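Local coordinates for PTS system, lactose-specific IIBC components (Streptococcus pneumoniae, PDB 3NBM), which probably relays a phosphoryl group toward incoming sugar, as the lactose-specific IIB domain of the phosphoenolpyruvate-dependent phosphotransferase system, at residues 20-25 and 90-95; 56-61 and 101-106; 24-29 and 97-102. One frame throughout, in Å; residues are numbered along the deposited sequence. Where two conformers were deposited one is given.

Interaction 1 (20-25 and 90-95); sequences AQLANA and IHLTKS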
ATOM      1  N   ALA A  20       3.425  -0.896  -8.445  1.00  7.38           N
ATOM      2  CA  ALA A  20       2.795  -2.071  -9.013  1.00  8.63           C
ATOM      3  C   ALA A  20       3.486  -3.362  -8.555  1.00  8.55           C
ATOM      4  O   ALA A  20       2.830  -4.399  -8.453  1.00  9.04           O
ATOM      5  CB  ALA A  20       2.774  -2.010 -10.540  1.00  9.29           C
ATOM      6  N   GLN A  21       4.798  -3.310  -8.306  0.50  8.59           N
ATOM      7  CA  GLN A  21       5.547  -4.487  -7.855  0.50  8.85           C
ATOM      8  C   GLN A  21       4.994  -4.975  -6.514  0.50  7.93           C
ATOM      9  O   GLN A  21       4.805  -6.174  -6.304  0.50  9.18           O
ATOM     10  CB  GLN A  21       7.037  -4.160  -7.698  0.50 10.01           C
ATOM     11  CG  GLN A  21       7.714  -3.689  -8.969  0.50 11.13           C
ATOM     12  CD  GLN A  21       8.427  -4.815  -9.683  0.50 11.26           C
ATOM     13  OE1 GLN A  21       8.155  -5.982  -9.410  0.50 16.91           O
ATOM     14  NE2 GLN A  21       9.320  -4.480 -10.611  0.50 11.84           N
ATOM     15  N   LEU A  22       4.759  -4.055  -5.589  1.00  7.66           N
ATOM     16  CA  LEU A  22       4.188  -4.433  -4.306  1.00  7.02           C
ATOM     17  C   LEU A  22       2.712  -4.812  -4.428  1.00  6.41           C
ATOM     18  O   LEU A  22       2.292  -5.805  -3.833  1.00  6.55           O
ATOM     19  CB  LEU A  22       4.424  -3.376  -3.227  1.00  7.56           C
ATOM     20  CG  LEU A  22       3.909  -3.777  -1.844  1.00  7.93           C
ATOM     21  CD1 LEU A  22       4.573  -5.060  -1.346  1.00  9.60           C
ATOM     22  CD2 LEU A  22       4.058  -2.663  -0.807  1.00  8.41           C
ATOM     23  N   ALA A  23       1.921  -4.054  -5.197  1.00  6.41           N
ATOM     24  CA  ALA A  23       0.509  -4.437  -5.385  1.00  6.24           C
ATOM     25  C   ALA A  23       0.400  -5.858  -5.934  1.00  7.03           C
ATOM     26  O   ALA A  23      -0.443  -6.641  -5.478  1.00  7.28           O
ATOM     27  CB  ALA A  23      -0.218  -3.427  -6.287  1.00  7.29           C
ATOM     28  N   ASN A  24       1.236  -6.182  -6.918  1.00  7.00           N
ATOM     29  CA  ASN A  24       1.207  -7.525  -7.476  1.00  8.28           C
ATOM     30  C   ASN A  24       1.546  -8.596  -6.444  1.00  7.32           C
ATOM     31  O   ASN A  24       0.896  -9.645  -6.394  1.00  8.36           O
ATOM     32  CB  ASN A  24       2.190  -7.677  -8.632  1.00  9.62           C
ATOM     33  CG  ASN A  24       1.780  -6.888  -9.863  1.00 12.63           C
ATOM     34  OD1 ASN A  24       0.622  -6.507 -10.029  1.00 15.31           O
ATOM     35  ND2 ASN A  24       2.735  -6.664 -10.755  1.00 16.24           N
ATOM     36  N   ALA A  25       2.563  -8.347  -5.625  1.00  7.49           N
ATOM     37  CA  ALA A  25       2.963  -9.301  -4.591  1.00  7.72           C
ATOM     38  C   ALA A  25       1.836  -9.498  -3.576  1.00  7.27           C
ATOM     39  O   ALA A  25       1.549 -10.629  -3.174  1.00  7.98           O
ATOM     40  CB  ALA A  25       4.280  -8.855  -3.918  1.00  8.48           C
ATOM     41  N   ILE A  90      11.716  -3.677  -1.121  1.00  7.96           N
ATOM     42  CA  ILE A  90      12.144  -4.605  -2.158  1.00  8.87           C
ATOM     43  C   ILE A  90      11.974  -6.050  -1.679  1.00  9.35           C
ATOM     44  O   ILE A  90      11.501  -6.893  -2.427  1.00 10.11           O
ATOM     45  CB  ILE A  90      13.576  -4.280  -2.652  1.00  9.56           C
ATOM     46  CG1 ILE A  90      13.566  -2.932  -3.391  1.00 10.84           C
ATOM     47  CG2 ILE A  90      14.116  -5.428  -3.511  1.00 11.28           C
ATOM     48  CD1 ILE A  90      12.704  -2.850  -4.654  1.00 11.95           C
ATOM     49  N   HIS A  91      12.295  -6.331  -0.427  1.00  9.70           N
ATOM     50  CA  HIS A  91      12.044  -7.671   0.100  0.50 10.77           C
ATOM     51  C   HIS A  91      10.584  -8.072   0.011  1.00 11.02           C
ATOM     52  O   HIS A  91      10.256  -9.184  -0.362  1.00 12.49           O
ATOM     53  CB  HIS A  91      12.520  -7.817   1.550  0.50 11.97           C
ATOM     54  CG  HIS A  91      13.996  -7.969   1.673  0.50 15.10           C
ATOM     55  ND1 HIS A  91      14.730  -7.398   2.692  0.50 18.23           N
ATOM     56  CD2 HIS A  91      14.884  -8.612   0.884  0.50 17.69           C
ATOM     57  CE1 HIS A  91      16.005  -7.699   2.530  0.50 17.56           C
ATOM     58  NE2 HIS A  91      16.125  -8.430   1.439  0.50 19.36           N
ATOM     59  N   LEU A  92       9.680  -7.164   0.343  1.00 10.27           N
ATOM     60  CA  LEU A  92       8.260  -7.469   0.174  1.00 10.07           C
ATOM     61  C   LEU A  92       7.845  -7.747  -1.267  1.00 10.00           C
ATOM     62  O   LEU A  92       7.015  -8.627  -1.506  1.00 10.35           O
ATOM     63  CB  LEU A  92       7.377  -6.327   0.713  1.00 10.01           C
ATOM     64  CG  LEU A  92       7.472  -5.962   2.208  1.00 10.74           C
ATOM     65  CD1 LEU A  92       6.676  -4.713   2.478  1.00 13.62           C
ATOM     66  CD2 LEU A  92       7.035  -7.087   3.114  1.00 12.19           C
ATOM     67  N   THR A  93       8.420  -7.028  -2.226  1.00  9.87           N
ATOM     68  CA  THR A  93       8.038  -7.237  -3.620  1.00 10.84           C
ATOM     69  C   THR A  93       8.397  -8.628  -4.130  1.00 11.56           C
ATOM     70  O   THR A  93       7.798  -9.105  -5.094  1.00 13.15           O
ATOM     71  CB  THR A  93       8.674  -6.199  -4.573  1.00 10.53           C
ATOM     72  OG1 THR A  93      10.108  -6.348  -4.650  1.00 11.83           O
ATOM     73  CG2 THR A  93       8.299  -4.782  -4.171  1.00 11.43           C
ATOM     74  N   LYS A  94       9.371  -9.263  -3.477  1.00 11.57           N
ATOM     75  CA  LYS A  94       9.857 -10.581  -3.858  1.00 12.47           C
ATOM     76  C   LYS A  94       9.190 -11.721  -3.124  1.00 11.19           C
ATOM     77  O   LYS A  94       9.503 -12.865  -3.390  1.00 12.58           O
ATOM     78  CB  LYS A  94      11.374 -10.635  -3.678  1.00 13.84           C
ATOM     79  CG  LYS A  94      12.101  -9.738  -4.668  1.00 18.62           C
ATOM     80  CD  LYS A  94      11.837 -10.144  -6.130  1.00 23.64           C
ATOM     81  CE  LYS A  94      10.682  -9.395  -6.812  1.00 27.12           C
ATOM     82  NZ  LYS A  94      10.911  -9.255  -8.281  1.00 28.89           N
ATOM     83  N   SER A  95       8.268 -11.425  -2.214  1.00 10.01           N
ATOM     84  CA  SER A  95       7.636 -12.461  -1.415  1.00  9.84           C
ATOM     85  C   SER A  95       6.161 -12.197  -1.213  1.00 10.06           C
ATOM     86  O   SER A  95       5.800 -11.408  -0.331  1.00  9.79           O
ATOM     87  CB  SER A  95       8.315 -12.598  -0.055  1.00 11.51           C
ATOM     88  OG  SER A  95       7.606 -13.545   0.755  1.00 12.62           O
TER
HETATM   89  O   HOH W   1       6.243  -8.260  -7.408  1.00 28.64           O
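Leu22 and Thr93 mark the closest CA-CA approach of segment 20-25 on helix 18-33 to the end of helix 86-93, with 4.8 Å between Leu22 CA and Thr93 CA. The direct contacts are van der Waals. The branch CD1 of Leu22 lies 3.7 Å from Leu92 CB, the two leucines crossing obliquely in the buried part. Nearer the solvent the methyl CG2 of Thr93 lodges against the turn of 20-25, 3.8 Å from Gln21 CB and close to Leu22 N. Ala25 turns its methyl to backbone instead: its CB is 3.7 Å from both Leu92 O and Thr93 O. Polar bridging is left to one water, which donates to Gln21 O at 2.8 Å and to Thr93 O at 2.9 Å. Within the second helix, Thr93 OG1 donates to Ile90 O at 2.7 Å, on a lone pair in the carbonyl plane; this bond fixes the side-chain rotation (chi1 67°) that presents CG2 to the partner helix. Ser95 then N-caps helix 96-105 through Lys98 N. Leu22, Ala25 and Leu92 all continue onto that helix, while Ala20 and Ala23 face strand 37-43.

Interaction 2 (56-61 and 101-106); sequences LIILAP and QFVLEH
Leu56 and Ile58, two strand residues with one between them, push their side chains against Phe102 and Val103 of helix 96-105 and His106 just past its end, an alpha/beta layer contact on a four-stranded parallel sheet of order 2-1-3-4, the flavodoxin-like arrangement expected of this IIB family. The axes of strand 56-59 and helix 101-105 stay 10.2 Å apart and run at 124°, a gap bridged by the strand's side chains. Leu56 forks around the helix end. Its CD2 rests on the turn at Val103, 4.0 Å from Val103 CG1 and about as near to Val103 O, while CD1 reaches 3.9 Å from His106 O, where the chain leaves helical geometry. A chi1 of 175° sets Leu56 CG anti to the backbone N, and the two methyls divide from there. Ile58 offers a single bump: its CD1 tip enters the notch between Phe102 and Val103, meeting Phe102 CE2 at the ring edge, near the ring plane, at 4.1 Å, and Val103 CG2 at 4.2 Å. Ile58 runs counter to the Phe102 side chain and lies roughly perpendicular to that of Val103. Val9 of the adjacent strand 7-13 and Val82 of strand 80-83 widen the apolar floor; Leu92 of helix 86-93 also touches Phe102. Beside the notch, His106 folds back over its own helix: CE1 lies 3.4 Å above the Phe102 ring plane, displaced toward the rim, and ND1, with the acceptor nearly in the imidazole plane, donates to Phe102 O at 2.8 Å with an N-H...O angle of 164°.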
ATOM      1  N   LEU A  56      -6.063   1.040   3.595  1.00  5.61           N
ATOM      2  CA  LEU A  56      -4.634   1.104   3.884  1.00  5.75           C
ATOM      3  C   LEU A  56      -3.946   1.675   2.669  1.00  5.65           C
ATOM      4  O   LEU A  56      -4.183   1.203   1.567  1.00  5.96           O
ATOM      5  CB  LEU A  56      -4.074  -0.305   4.185  1.00  6.51           C
ATOM      6  CG  LEU A  56      -2.552  -0.409   4.383  1.00  7.18           C
ATOM      7  CD1 LEU A  56      -2.064   0.357   5.611  1.00  8.81           C
ATOM      8  CD2 LEU A  56      -2.123  -1.885   4.434  1.00  8.77           C
ATOM      9  N   ILE A  57      -3.097   2.686   2.876  1.00  5.01           N
ATOM     10  CA  ILE A  57      -2.268   3.245   1.808  1.00  5.27           C
ATOM     11  C   ILE A  57      -0.834   3.041   2.233  1.00  4.93           C
ATOM     12  O   ILE A  57      -0.430   3.374   3.343  1.00  6.15           O
ATOM     13  CB  ILE A  57      -2.588   4.729   1.517  1.00  5.61           C
ATOM     14  CG1 ILE A  57      -4.100   4.855   1.195  1.00  6.89           C
ATOM     15  CG2 ILE A  57      -1.708   5.241   0.377  1.00  7.89           C
ATOM     16  CD1 ILE A  57      -4.600   6.226   0.960  1.00  9.92           C
ATOM     17  N   ILE A  58      -0.059   2.479   1.314  1.00  5.20           N
ATOM     18  CA  ILE A  58       1.364   2.209   1.514  1.00  5.42           C
ATOM     19  C   ILE A  58       2.187   3.089   0.560  1.00  5.39           C
ATOM     20  O   ILE A  58       1.980   3.078  -0.647  1.00  6.63           O
ATOM     21  CB  ILE A  58       1.712   0.715   1.193  1.00  6.19           C
ATOM     22  CG1 ILE A  58       0.878  -0.249   2.061  1.00  7.30           C
ATOM     23  CG2 ILE A  58       3.236   0.467   1.360  1.00  7.12           C
ATOM     24  CD1 ILE A  58       0.910  -1.702   1.622  1.00  8.46           C
ATOM     25  N   LEU A  59       3.081   3.876   1.143  1.00  5.82           N
ATOM     26  CA  LEU A  59       3.998   4.714   0.387  1.00  5.79           C
ATOM     27  C   LEU A  59       5.245   3.898   0.048  1.00  6.51           C
ATOM     28  O   LEU A  59       5.904   3.357   0.942  1.00  6.91           O
ATOM     29  CB  LEU A  59       4.377   5.978   1.198  1.00  6.50           C
ATOM     30  CG  LEU A  59       3.223   6.918   1.501  1.00  7.19           C
ATOM     31  CD1 LEU A  59       3.689   8.000   2.496  1.00 10.30           C
ATOM     32  CD2 LEU A  59       2.717   7.554   0.230  1.00 11.06           C
ATOM     33  N   ALA A  60       5.581   3.842  -1.245  1.00  6.54           N
ATOM     34  CA  ALA A  60       6.844   3.269  -1.695  1.00  7.13           C
ATOM     35  C   ALA A  60       7.998   4.171  -1.230  1.00  7.53           C
ATOM     36  O   ALA A  60       7.782   5.347  -0.869  1.00  6.96           O
ATOM     37  CB  ALA A  60       6.859   3.130  -3.187  1.00  7.69           C
ATOM     38  N   PRO A  61       9.241   3.671  -1.259  1.00  7.48           N
ATOM     39  CA  PRO A  61      10.373   4.419  -0.709  1.00  8.28           C
ATOM     40  C   PRO A  61      10.509   5.824  -1.259  1.00  8.37           C
ATOM     41  O   PRO A  61      10.797   6.744  -0.502  1.00  9.21           O
ATOM     42  CB  PRO A  61      11.559   3.537  -1.109  1.00  8.48           C
ATOM     43  CG  PRO A  61      10.989   2.151  -1.007  1.00  8.89           C
ATOM     44  CD  PRO A  61       9.604   2.275  -1.573  1.00  8.72           C
ATOM     45  N   GLN A 101       1.390 -10.617   4.662  1.00  8.36           N
ATOM     46  CA  GLN A 101       1.544 -10.468   6.109  1.00  9.43           C
ATOM     47  C   GLN A 101       1.766  -9.007   6.517  1.00  9.14           C
ATOM     48  O   GLN A 101       1.200  -8.545   7.488  1.00 10.06           O
ATOM     49  CB  GLN A 101       2.679 -11.341   6.596  1.00 11.02           C
ATOM     50  CG  GLN A 101       2.895 -11.316   8.045  1.00 15.89           C
ATOM     51  CD  GLN A 101       4.162 -12.050   8.394  1.00 20.43           C
ATOM     52  OE1 GLN A 101       5.290 -11.676   7.959  1.00 25.13           O
ATOM     53  NE2 GLN A 101       4.006 -13.111   9.172  1.00 20.41           N
ATOM     54  N   PHE A 102       2.551  -8.289   5.735  1.00  9.12           N
ATOM     55  CA  PHE A 102       2.791  -6.879   5.977  1.00  8.53           C
ATOM     56  C   PHE A 102       1.478  -6.083   5.958  1.00  8.76           C
ATOM     57  O   PHE A 102       1.241  -5.251   6.820  1.00  9.42           O
ATOM     58  CB  PHE A 102       3.763  -6.342   4.925  1.00  8.44           C
ATOM     59  CG  PHE A 102       4.071  -4.880   5.060  1.00  8.40           C
ATOM     60  CD1 PHE A 102       5.130  -4.446   5.844  1.00 10.81           C
ATOM     61  CD2 PHE A 102       3.332  -3.936   4.372  1.00 10.01           C
ATOM     62  CE1 PHE A 102       5.419  -3.096   5.941  1.00 11.52           C
ATOM     63  CE2 PHE A 102       3.638  -2.601   4.482  1.00 11.01           C
ATOM     64  CZ  PHE A 102       4.689  -2.199   5.251  1.00 11.96           C
ATOM     65  N   VAL A 103       0.642  -6.332   4.953  1.00  7.99           N
ATOM     66  CA  VAL A 103      -0.645  -5.645   4.865  1.00  8.16           C
ATOM     67  C   VAL A 103      -1.475  -5.902   6.124  1.00  9.22           C
ATOM     68  O   VAL A 103      -1.952  -4.978   6.783  1.00  9.64           O
ATOM     69  CB  VAL A 103      -1.411  -6.074   3.597  1.00  8.07           C
ATOM     70  CG1 VAL A 103      -2.898  -5.700   3.709  1.00  9.98           C
ATOM     71  CG2 VAL A 103      -0.754  -5.483   2.349  1.00  8.26           C
ATOM     72  N   LEU A 104      -1.640  -7.173   6.478  1.00  9.51           N
ATOM     73  CA  LEU A 104      -2.519  -7.496   7.589  1.00 10.20           C
ATOM     74  C   LEU A 104      -1.944  -7.000   8.919  1.00 10.93           C
ATOM     75  O   LEU A 104      -2.709  -6.602   9.805  1.00 11.57           O
ATOM     76  CB  LEU A 104      -2.887  -8.999   7.573  1.00 11.07           C
ATOM     77  CG  LEU A 104      -3.830  -9.356   6.392  1.00 14.56           C
ATOM     78  CD1 LEU A 104      -3.897 -10.832   6.112  1.00 18.47           C
ATOM     79  CD2 LEU A 104      -5.238  -8.781   6.646  1.00 17.50           C
ATOM     80  N   GLU A 105      -0.623  -7.020   9.076  1.00 12.04           N
ATOM     81  CA  GLU A 105      -0.059  -6.541  10.330  0.50 12.75           C
ATOM     82  C   GLU A 105      -0.247  -5.030  10.474  1.00 13.05           C
ATOM     83  O   GLU A 105      -0.237  -4.530  11.603  1.00 14.86           O
ATOM     84  CB  GLU A 105       1.403  -6.987  10.511  0.50 13.03           C
ATOM     85  CG  GLU A 105       1.507  -8.465  10.829  0.50 14.28           C
ATOM     86  CD  GLU A 105       2.909  -9.050  10.804  0.50 15.84           C
ATOM     87  OE1 GLU A 105       3.882  -8.351  10.439  0.50 17.40           O
ATOM     88  OE2 GLU A 105       3.009 -10.245  11.166  0.50 18.37           O
ATOM     89  N   HIS A 106      -0.492  -4.329   9.365  1.00 12.02           N
ATOM     90  CA  HIS A 106      -0.787  -2.905   9.385  1.00 11.96           C
ATOM     91  C   HIS A 106      -2.254  -2.552   9.258  1.00 12.38           C
ATOM     92  O   HIS A 106      -2.596  -1.383   9.063  1.00 12.66           O
ATOM     93  CB  HIS A 106       0.023  -2.199   8.300  1.00 12.35           C
ATOM     94  CG  HIS A 106       1.473  -2.154   8.605  1.00 12.95           C
ATOM     95  ND1 HIS A 106       2.331  -3.180   8.285  1.00 14.44           N
ATOM     96  CD2 HIS A 106       2.204  -1.247   9.288  1.00 16.17           C
ATOM     97  CE1 HIS A 106       3.542  -2.882   8.720  1.00 15.75           C
ATOM     98  NE2 HIS A 106       3.492  -1.714   9.328  1.00 17.22           N
TER

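Interaction 3 (24-29 and 97-102); sequences NAINEG and SKALQF
Ala99 sets its methyl between Ala25 and Ile26 where helices 18-33 and 96-105 cross. Ala99 CB lies 3.8 Å from Ala25 CB, 4.0 Å from Ile26 CG1 and just as close to the backbone N of Ile26, a small knob seated directly on the opposing helix turn. One turn further along the first helix, the missing side chain of Gly29 leaves room for Leu100, whose CB sits close to where a beta carbon would point and whose CD2 meets Gly29 O at 3.6 Å. Ala25, Ala99 and Gly29 at the crossing let the backbones come close, with Ile26 CA 5.0 Å from Leu100 CA and Gly29 CA 5.1 Å from Ser97 CA. The segment axes pass at only 7.4 Å and are almost perpendicular, at -93°. In the next shell, Gly29 O accepts a hydrogen bond from Thr33 OG1, and Leu100 also touches Ala30, Thr33 and Val37. Ile26 continues onto Val37 and Ala39 of strand 37-43 and onto Val103, while Asn27 OD1 binds Ala39 N, tying the first helix to that edge strand. Two helices crossing at small residues over one face of a parallel sheet fit the three-layer alpha/beta fold expected of a lactose/cellobiose IIB domain.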
ATOM      1  N   ASN A  24       1.236  -6.182  -6.918  1.00  7.00           N
ATOM      2  CA  ASN A  24       1.207  -7.525  -7.476  1.00  8.28           C
ATOM      3  C   ASN A  24       1.546  -8.596  -6.444  1.00  7.32           C
ATOM      4  O   ASN A  24       0.896  -9.645  -6.394  1.00  8.36           O
ATOM      5  CB  ASN A  24       2.190  -7.677  -8.632  1.00  9.62           C
ATOM      6  CG  ASN A  24       1.780  -6.888  -9.863  1.00 12.63           C
ATOM      7  OD1 ASN A  24       0.622  -6.507 -10.029  1.00 15.31           O
ATOM      8  ND2 ASN A  24       2.735  -6.664 -10.755  1.00 16.24           N
ATOM      9  N   ALA A  25       2.563  -8.347  -5.625  1.00  7.49           N
ATOM     10  CA  ALA A  25       2.963  -9.301  -4.591  1.00  7.72           C
ATOM     11  C   ALA A  25       1.836  -9.498  -3.576  1.00  7.27           C
ATOM     12  O   ALA A  25       1.549 -10.629  -3.174  1.00  7.98           O
ATOM     13  CB  ALA A  25       4.280  -8.855  -3.918  1.00  8.48           C
ATOM     14  N   ILE A  26       1.207  -8.403  -3.153  1.00  6.72           N
ATOM     15  CA  ILE A  26       0.112  -8.487  -2.198  1.00  6.59           C
ATOM     16  C   ILE A  26      -1.020  -9.317  -2.789  1.00  6.79           C
ATOM     17  O   ILE A  26      -1.570 -10.211  -2.129  1.00  7.97           O
ATOM     18  CB  ILE A  26      -0.414  -7.088  -1.828  1.00  6.51           C
ATOM     19  CG1 ILE A  26       0.630  -6.308  -1.022  1.00  6.98           C
ATOM     20  CG2 ILE A  26      -1.769  -7.214  -1.083  1.00  7.31           C
ATOM     21  CD1 ILE A  26       0.346  -4.814  -0.916  1.00  7.32           C
ATOM     22  N   ASN A  27      -1.380  -9.015  -4.032  1.00  6.92           N
ATOM     23  CA  ASN A  27      -2.465  -9.730  -4.687  1.00  7.95           C
ATOM     24  C   ASN A  27      -2.162 -11.208  -4.877  1.00  7.96           C
ATOM     25  O   ASN A  27      -3.046 -12.046  -4.710  1.00  9.36           O
ATOM     26  CB  ASN A  27      -2.836  -9.095  -6.028  1.00  7.16           C
ATOM     27  CG  ASN A  27      -3.545  -7.779  -5.864  1.00  7.24           C
ATOM     28  OD1 ASN A  27      -4.241  -7.577  -4.870  1.00  7.46           O
ATOM     29  ND2 ASN A  27      -3.428  -6.896  -6.861  1.00  7.84           N
ATOM     30  N   GLU A  28      -0.928 -11.543  -5.234  1.00  8.59           N
ATOM     31  CA  GLU A  28      -0.572 -12.944  -5.388  1.00  9.68           C
ATOM     32  C   GLU A  28      -0.654 -13.626  -4.015  1.00  9.32           C
ATOM     33  O   GLU A  28      -1.142 -14.765  -3.901  1.00 10.09           O
ATOM     34  CB  GLU A  28       0.827 -13.074  -6.001  1.00 11.16           C
ATOM     35  CG  GLU A  28       1.310 -14.539  -6.186  1.00 16.16           C
ATOM     36  CD  GLU A  28       2.671 -14.702  -6.923  1.00 20.81           C
ATOM     37  OE1 GLU A  28       3.250 -13.703  -7.438  1.00 24.53           O
ATOM     38  OE2 GLU A  28       3.135 -15.876  -7.003  1.00 23.41           O
ATOM     39  N   GLY A  29      -0.152 -12.979  -2.974  1.00  8.66           N
ATOM     40  CA  GLY A  29      -0.218 -13.581  -1.652  1.00  9.07           C
ATOM     41  C   GLY A  29      -1.663 -13.750  -1.207  1.00  8.82           C
ATOM     42  O   GLY A  29      -2.055 -14.787  -0.673  1.00  9.30           O
ATOM     43  N   SER A  97       3.989 -13.993   0.301  1.00  8.86           N
ATOM     44  CA  SER A  97       3.587 -14.296   1.677  1.00  9.38           C
ATOM     45  C   SER A  97       3.969 -13.149   2.622  1.00  8.42           C
ATOM     46  O   SER A  97       3.170 -12.760   3.478  1.00  9.06           O
ATOM     47  CB  SER A  97       4.209 -15.628   2.153  1.00  9.80           C
ATOM     48  OG  SER A  97       3.794 -16.728   1.365  1.00 11.95           O
ATOM     49  N   LYS A  98       5.187 -12.617   2.498  1.00  8.61           N
ATOM     50  CA  LYS A  98       5.584 -11.503   3.347  1.00  9.09           C
ATOM     51  C   LYS A  98       4.796 -10.243   3.023  1.00  8.41           C
ATOM     52  O   LYS A  98       4.460  -9.478   3.940  1.00  8.47           O
ATOM     53  CB  LYS A  98       7.094 -11.220   3.238  1.00 10.00           C
ATOM     54  CG  LYS A  98       7.942 -12.347   3.830  1.00 14.42           C
ATOM     55  CD  LYS A  98       9.444 -12.135   3.596  1.00 20.01           C
ATOM     56  CE  LYS A  98      10.223 -13.459   3.733  1.00 24.73           C
ATOM     57  NZ  LYS A  98       9.955 -14.462   2.615  1.00 25.41           N
ATOM     58  N   ALA A  99       4.502 -10.008   1.746  1.00  8.24           N
ATOM     59  CA  ALA A  99       3.725  -8.816   1.342  1.00  7.86           C
ATOM     60  C   ALA A  99       2.326  -8.866   1.971  1.00  8.01           C
ATOM     61  O   ALA A  99       1.860  -7.866   2.505  1.00  8.25           O
ATOM     62  CB  ALA A  99       3.677  -8.707  -0.182  1.00  8.38           C
ATOM     63  N   LEU A 100       1.675 -10.026   1.921  1.00  8.31           N
ATOM     64  CA  LEU A 100       0.347 -10.167   2.510  1.00  8.34           C
ATOM     65  C   LEU A 100       0.409  -9.978   4.028  1.00  8.34           C
ATOM     66  O   LEU A 100      -0.419  -9.302   4.632  1.00  8.40           O
ATOM     67  CB  LEU A 100      -0.227 -11.549   2.181  1.00  9.21           C
ATOM     68  CG  LEU A 100      -1.607 -11.794   2.782  1.00 10.65           C
ATOM     69  CD1 LEU A 100      -2.663 -10.850   2.143  1.00 11.89           C
ATOM     70  CD2 LEU A 100      -2.011 -13.239   2.615  1.00 12.32           C
ATOM     71  N   GLN A 101       1.390 -10.617   4.662  1.00  8.36           N
ATOM     72  CA  GLN A 101       1.544 -10.468   6.109  1.00  9.43           C
ATOM     73  C   GLN A 101       1.766  -9.007   6.517  1.00  9.14           C
ATOM     74  O   GLN A 101       1.200  -8.545   7.488  1.00 10.06           O
ATOM     75  CB  GLN A 101       2.679 -11.341   6.596  1.00 11.02           C
ATOM     76  CG  GLN A 101       2.895 -11.316   8.045  1.00 15.89           C
ATOM     77  CD  GLN A 101       4.162 -12.050   8.394  1.00 20.43           C
ATOM     78  OE1 GLN A 101       5.290 -11.676   7.959  1.00 25.13           O
ATOM     79  NE2 GLN A 101       4.006 -13.111   9.172  1.00 20.41           N
ATOM     80  N   PHE A 102       2.551  -8.289   5.735  1.00  9.12           N
ATOM     81  CA  PHE A 102       2.791  -6.879   5.977  1.00  8.53           C
ATOM     82  C   PHE A 102       1.478  -6.083   5.958  1.00  8.76           C
ATOM     83  O   PHE A 102       1.241  -5.251   6.820  1.00  9.42           O
ATOM     84  CB  PHE A 102       3.763  -6.342   4.925  1.00  8.44           C
ATOM     85  CG  PHE A 102       4.071  -4.880   5.060  1.00  8.40           C
ATOM     86  CD1 PHE A 102       5.130  -4.446   5.844  1.00 10.81           C
ATOM     87  CD2 PHE A 102       3.332  -3.936   4.372  1.00 10.01           C
ATOM     88  CE1 PHE A 102       5.419  -3.096   5.941  1.00 11.52           C
ATOM     89  CE2 PHE A 102       3.638  -2.601   4.482  1.00 11.01           C
ATOM     90  CZ  PHE A 102       4.689  -2.199   5.251  1.00 11.96           C
TER

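Overall arrangement
All three contacts lie on one side of the sheet: interactions 1 and 3 pack helices together, and interaction 2 seats helix 96-105 on strand 56-59. Interactions 1 and 3 share helix 18-33, which meets helix 86-93 and then helix 96-105, and lie toward the outside of the chain; interaction 2 is the most central. Chemistry differs with exposure and with the elements joined: interaction 1 is partly solvent-facing and uses a water bridge, interaction 3 is buried and depends on alanine and glycine for a close crossing, and interaction 2 fills a wider gap with branched and aromatic side chains. They merge through Leu92 against Phe102, Leu22 CD1 against Ala99 CB, and Ile26 CD1, which meets Val103 CG2 at 3.5 Å.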